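Local coordinates for cDNA FLJ56608, highly similar to Homo sapiens chloride channel, calcium activated, family member 1 (CLCA1), mRNA (Homo sapiens, PDB 6PYO), which may mediate calcium-activated chloride conductance and regulate mucus production by goblet cells, this chain being its von Willebrand factor type A domain, at residues F124-A138 with E149-A161. Sequence-based numbering, arbitrary orientation.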
# COMPACT_ATOMS: atom_id res chain seq x y z
N PHE A 124 3.44 -9.42 11.62
CA PHE A 124 2.66 -10.60 11.26
C PHE A 124 1.38 -10.74 12.08
O PHE A 124 0.26 -10.78 11.55
CB PHE A 124 3.56 -11.83 11.40
CG PHE A 124 4.42 -12.11 10.20
CD1 PHE A 124 4.32 -11.33 9.06
CD2 PHE A 124 5.31 -13.16 10.21
CE1 PHE A 124 5.10 -11.61 7.94
CE2 PHE A 124 6.09 -13.44 9.11
CZ PHE A 124 5.98 -12.66 7.97
N ASN A 125 1.53 -10.79 13.40
CA ASN A 125 0.37 -10.88 14.28
C ASN A 125 -0.68 -9.83 13.93
O ASN A 125 -1.83 -10.15 13.63
CB ASN A 125 0.82 -10.74 15.75
CG ASN A 125 -0.34 -10.86 16.73
OD1 ASN A 125 -0.96 -11.93 16.84
ND2 ASN A 125 -0.63 -9.78 17.45
N GLU A 126 -0.30 -8.55 13.97
CA GLU A 126 -1.25 -7.48 13.70
C GLU A 126 -1.91 -7.68 12.34
O GLU A 126 -3.13 -7.48 12.19
CB GLU A 126 -0.55 -6.12 13.74
CG GLU A 126 -0.01 -5.71 15.08
CD GLU A 126 1.10 -4.67 14.96
OE1 GLU A 126 2.27 -5.06 14.75
OE2 GLU A 126 0.80 -3.47 15.04
N VAL A 127 -1.11 -8.10 11.36
CA VAL A 127 -1.62 -8.31 10.01
C VAL A 127 -2.64 -9.44 10.02
O VAL A 127 -3.76 -9.29 9.50
CB VAL A 127 -0.46 -8.59 9.05
CG1 VAL A 127 -0.94 -9.34 7.85
CG2 VAL A 127 0.21 -7.27 8.67
N LYS A 128 -2.28 -10.57 10.64
CA LYS A 128 -3.23 -11.67 10.73
C LYS A 128 -4.48 -11.19 11.44
O LYS A 128 -5.60 -11.46 10.99
CB LYS A 128 -2.60 -12.89 11.44
CG LYS A 128 -1.68 -13.76 10.56
CD LYS A 128 -0.89 -14.84 11.36
CE LYS A 128 0.24 -14.24 12.24
NZ LYS A 128 1.31 -15.20 12.70
N GLN A 129 -4.31 -10.38 12.50
CA GLN A 129 -5.48 -9.97 13.26
C GLN A 129 -6.36 -9.04 12.44
O GLN A 129 -7.57 -8.96 12.67
CB GLN A 129 -5.07 -9.27 14.55
CG GLN A 129 -5.66 -9.88 15.80
CD GLN A 129 -4.93 -11.14 16.21
OE1 GLN A 129 -5.44 -12.25 16.06
NE2 GLN A 129 -3.72 -10.97 16.75
N SER A 130 -5.75 -8.33 11.49
CA SER A 130 -6.51 -7.27 10.82
C SER A 130 -7.58 -7.85 9.91
O SER A 130 -8.64 -7.24 9.75
CB SER A 130 -5.57 -6.36 10.03
OG SER A 130 -5.11 -6.95 8.82
N GLY A 131 -7.32 -9.02 9.31
CA GLY A 131 -8.18 -9.58 8.29
C GLY A 131 -8.05 -8.89 6.95
O GLY A 131 -8.79 -9.24 6.03
N ALA A 132 -7.16 -7.90 6.85
CA ALA A 132 -6.89 -7.24 5.59
C ALA A 132 -6.26 -8.21 4.61
O ALA A 132 -5.70 -9.24 4.98
CB ALA A 132 -5.96 -6.03 5.80
N ILE A 133 -6.40 -7.88 3.33
CA ILE A 133 -5.82 -8.60 2.20
C ILE A 133 -4.65 -7.77 1.74
O ILE A 133 -4.84 -6.63 1.32
CB ILE A 133 -6.85 -8.73 1.07
CG1 ILE A 133 -8.09 -9.50 1.52
CG2 ILE A 133 -6.30 -9.39 -0.19
CD1 ILE A 133 -9.40 -8.98 0.80
N ILE A 134 -3.43 -8.31 1.81
CA ILE A 134 -2.26 -7.55 1.39
C ILE A 134 -1.81 -8.04 0.01
O ILE A 134 -1.31 -9.16 -0.14
CB ILE A 134 -1.13 -7.65 2.42
CG1 ILE A 134 -1.59 -7.16 3.79
CG2 ILE A 134 0.02 -6.79 1.99
CD1 ILE A 134 -0.81 -7.72 4.95
N HIS A 135 -1.98 -7.19 -1.00
CA HIS A 135 -1.37 -7.36 -2.32
C HIS A 135 0.02 -6.74 -2.26
O HIS A 135 0.18 -5.63 -1.74
CB HIS A 135 -2.21 -6.67 -3.39
CG HIS A 135 -3.66 -7.01 -3.33
ND1 HIS A 135 -4.14 -8.28 -3.62
CD2 HIS A 135 -4.75 -6.25 -3.09
CE1 HIS A 135 -5.46 -8.28 -3.52
NE2 HIS A 135 -5.85 -7.07 -3.15
N THR A 136 1.01 -7.44 -2.78
CA THR A 136 2.39 -6.96 -2.81
C THR A 136 2.86 -6.89 -4.25
O THR A 136 2.59 -7.79 -5.05
CB THR A 136 3.31 -7.86 -1.97
OG1 THR A 136 3.29 -9.21 -2.46
CG2 THR A 136 2.87 -7.88 -0.52
N VAL A 137 3.49 -5.77 -4.60
CA VAL A 137 4.20 -5.60 -5.85
C VAL A 137 5.66 -5.37 -5.47
O VAL A 137 6.01 -4.35 -4.84
CB VAL A 137 3.65 -4.45 -6.69
CG1 VAL A 137 4.25 -4.50 -8.10
CG2 VAL A 137 2.13 -4.53 -6.80
N ALA A 138 6.51 -6.34 -5.81
CA ALA A 138 7.94 -6.27 -5.56
C ALA A 138 8.59 -5.47 -6.68
O ALA A 138 8.46 -5.84 -7.85
CB ALA A 138 8.52 -7.68 -5.48
N GLU A 149 5.31 -13.65 2.05
CA GLU A 149 4.49 -14.23 3.11
C GLU A 149 3.38 -13.29 3.56
O GLU A 149 2.31 -13.75 3.99
CB GLU A 149 5.36 -14.64 4.31
CG GLU A 149 6.27 -15.87 4.01
CD GLU A 149 5.51 -17.11 3.53
OE1 GLU A 149 4.54 -17.51 4.21
OE2 GLU A 149 5.89 -17.67 2.48
N LEU A 150 3.59 -11.97 3.48
CA LEU A 150 2.49 -11.05 3.74
C LEU A 150 1.30 -11.36 2.84
O LEU A 150 0.15 -11.42 3.29
CB LEU A 150 2.92 -9.60 3.52
CG LEU A 150 3.76 -8.94 4.60
CD1 LEU A 150 4.18 -7.54 4.15
CD2 LEU A 150 3.01 -8.86 5.92
N SER A 151 1.57 -11.53 1.54
CA SER A 151 0.49 -11.90 0.62
C SER A 151 -0.10 -13.28 0.94
O SER A 151 -1.32 -13.45 1.06
CB SER A 151 1.00 -11.88 -0.82
OG SER A 151 1.24 -10.56 -1.25
N LYS A 152 0.76 -14.29 1.05
CA LYS A 152 0.27 -15.66 1.22
C LYS A 152 -0.64 -15.79 2.43
O LYS A 152 -1.65 -16.49 2.38
CB LYS A 152 1.44 -16.63 1.32
CG LYS A 152 2.06 -16.93 -0.03
CD LYS A 152 3.06 -18.07 0.03
CE LYS A 152 3.03 -18.88 -1.27
NZ LYS A 152 3.05 -18.01 -2.49
N MET A 153 -0.31 -15.11 3.52
CA MET A 153 -1.08 -15.32 4.75
C MET A 153 -2.35 -14.49 4.81
O MET A 153 -3.10 -14.60 5.80
CB MET A 153 -0.23 -14.98 5.96
CG MET A 153 0.07 -13.48 6.06
SD MET A 153 1.53 -13.06 7.04
CE MET A 153 0.83 -13.01 8.67
N THR A 154 -2.59 -13.62 3.84
CA THR A 154 -3.78 -12.78 3.86
C THR A 154 -4.66 -12.99 2.64
O THR A 154 -5.73 -12.38 2.57
CB THR A 154 -3.41 -11.29 3.92
OG1 THR A 154 -2.64 -10.96 2.75
CG2 THR A 154 -2.63 -11.01 5.13
N GLY A 155 -4.22 -13.82 1.69
CA GLY A 155 -4.96 -14.09 0.49
C GLY A 155 -4.71 -13.10 -0.61
O GLY A 155 -5.48 -13.08 -1.59
N GLY A 156 -3.66 -12.26 -0.49
CA GLY A 156 -3.44 -11.19 -1.43
C GLY A 156 -2.73 -11.69 -2.65
O GLY A 156 -2.20 -12.78 -2.65
N LEU A 157 -2.73 -10.87 -3.70
CA LEU A 157 -1.98 -11.19 -4.91
C LEU A 157 -0.55 -10.65 -4.84
O LEU A 157 -0.28 -9.58 -4.27
CB LEU A 157 -2.67 -10.63 -6.14
CG LEU A 157 -4.15 -11.03 -6.31
CD1 LEU A 157 -4.68 -10.51 -7.66
CD2 LEU A 157 -4.33 -12.53 -6.24
N GLN A 158 0.37 -11.40 -5.46
CA GLN A 158 1.77 -11.04 -5.59
C GLN A 158 2.09 -10.80 -7.06
O GLN A 158 1.64 -11.56 -7.92
CB GLN A 158 2.68 -12.14 -5.06
CG GLN A 158 2.26 -12.75 -3.76
CD GLN A 158 2.82 -14.16 -3.60
OE1 GLN A 158 2.18 -15.03 -3.01
NE2 GLN A 158 4.03 -14.39 -4.13
N THR A 159 2.90 -9.78 -7.34
CA THR A 159 3.27 -9.45 -8.71
C THR A 159 4.67 -8.85 -8.73
O THR A 159 5.24 -8.51 -7.69
CB THR A 159 2.22 -8.53 -9.37
OG1 THR A 159 2.80 -7.87 -10.49
CG2 THR A 159 1.67 -7.50 -8.39
N TYR A 160 5.24 -8.76 -9.95
CA TYR A 160 6.66 -8.51 -10.21
C TYR A 160 7.54 -9.61 -9.60
O TYR A 160 8.74 -9.41 -9.40
CB TYR A 160 7.09 -7.13 -9.68
CG TYR A 160 7.78 -6.20 -10.68
CD1 TYR A 160 7.05 -5.24 -11.38
CD2 TYR A 160 9.17 -6.26 -10.89
CE1 TYR A 160 7.66 -4.39 -12.28
CE2 TYR A 160 9.79 -5.40 -11.80
CZ TYR A 160 9.02 -4.47 -12.48
OH TYR A 160 9.61 -3.62 -13.38
N ALA A 161 6.95 -10.78 -9.32
CA ALA A 161 7.62 -11.85 -8.59
C ALA A 161 7.09 -13.24 -8.97
O ALA A 161 6.55 -13.97 -8.14
CB ALA A 161 7.48 -11.62 -7.08
O HOH W 1 -7.31 -11.76 4.90
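Thr136 and Val137 pair in parallel with Gln158 and Thr159, through Thr136 N to Leu157 O, Thr159 N to Thr136 O and Ala138 N to Thr159 O, so the short strand 158-159 lies along the edge of the sheet beside strand 133-138. Just before the pairing, Leu157 N points into the ring plane of His135 and meets ND1 at 3.0 Å, almost straight at 175°; the same ring gives its NE2 to Glu108 on the next strand. Thr154 likewise accepts a backbone amide across the contact. Its OG1 sits between its own backbone N and carbonyl carbon (chi1 61°), where it donates to Leu150 O and accepts from Ile134 N at 2.9 Å, while CG2 packs 3.6 Å from Val127 CG1. A valine in its place would probably leave the amide of Ile134 and the carbonyl of Leu150 without this shared partner. Ser151 OG, on helix 145-152, hydrogen-bonds Thr136 OG1 at 2.7 Å; either hydroxyl could be the donor. At helix 124-130, Met153 SD stands oblique to the Phe124 ring, 4.3 Å from its centroid, a Met-aromatic contact, and Leu150 CD2 reaches the ring's edge, 4.0 Å from CE1. Gly156 passes so close to Ile134 O that a CB would clash there. Strand 133-138, helix 145-152 and strand 158-159 form the beta-alpha-beta unit closing this edge of the Rossmann-like domain; side-chain acceptors at His135 and Thr154 take the amides of Leu157 and Ile134, which ties residues 154-157 to strand 133-138 by polar bonds as well as by apolar contact.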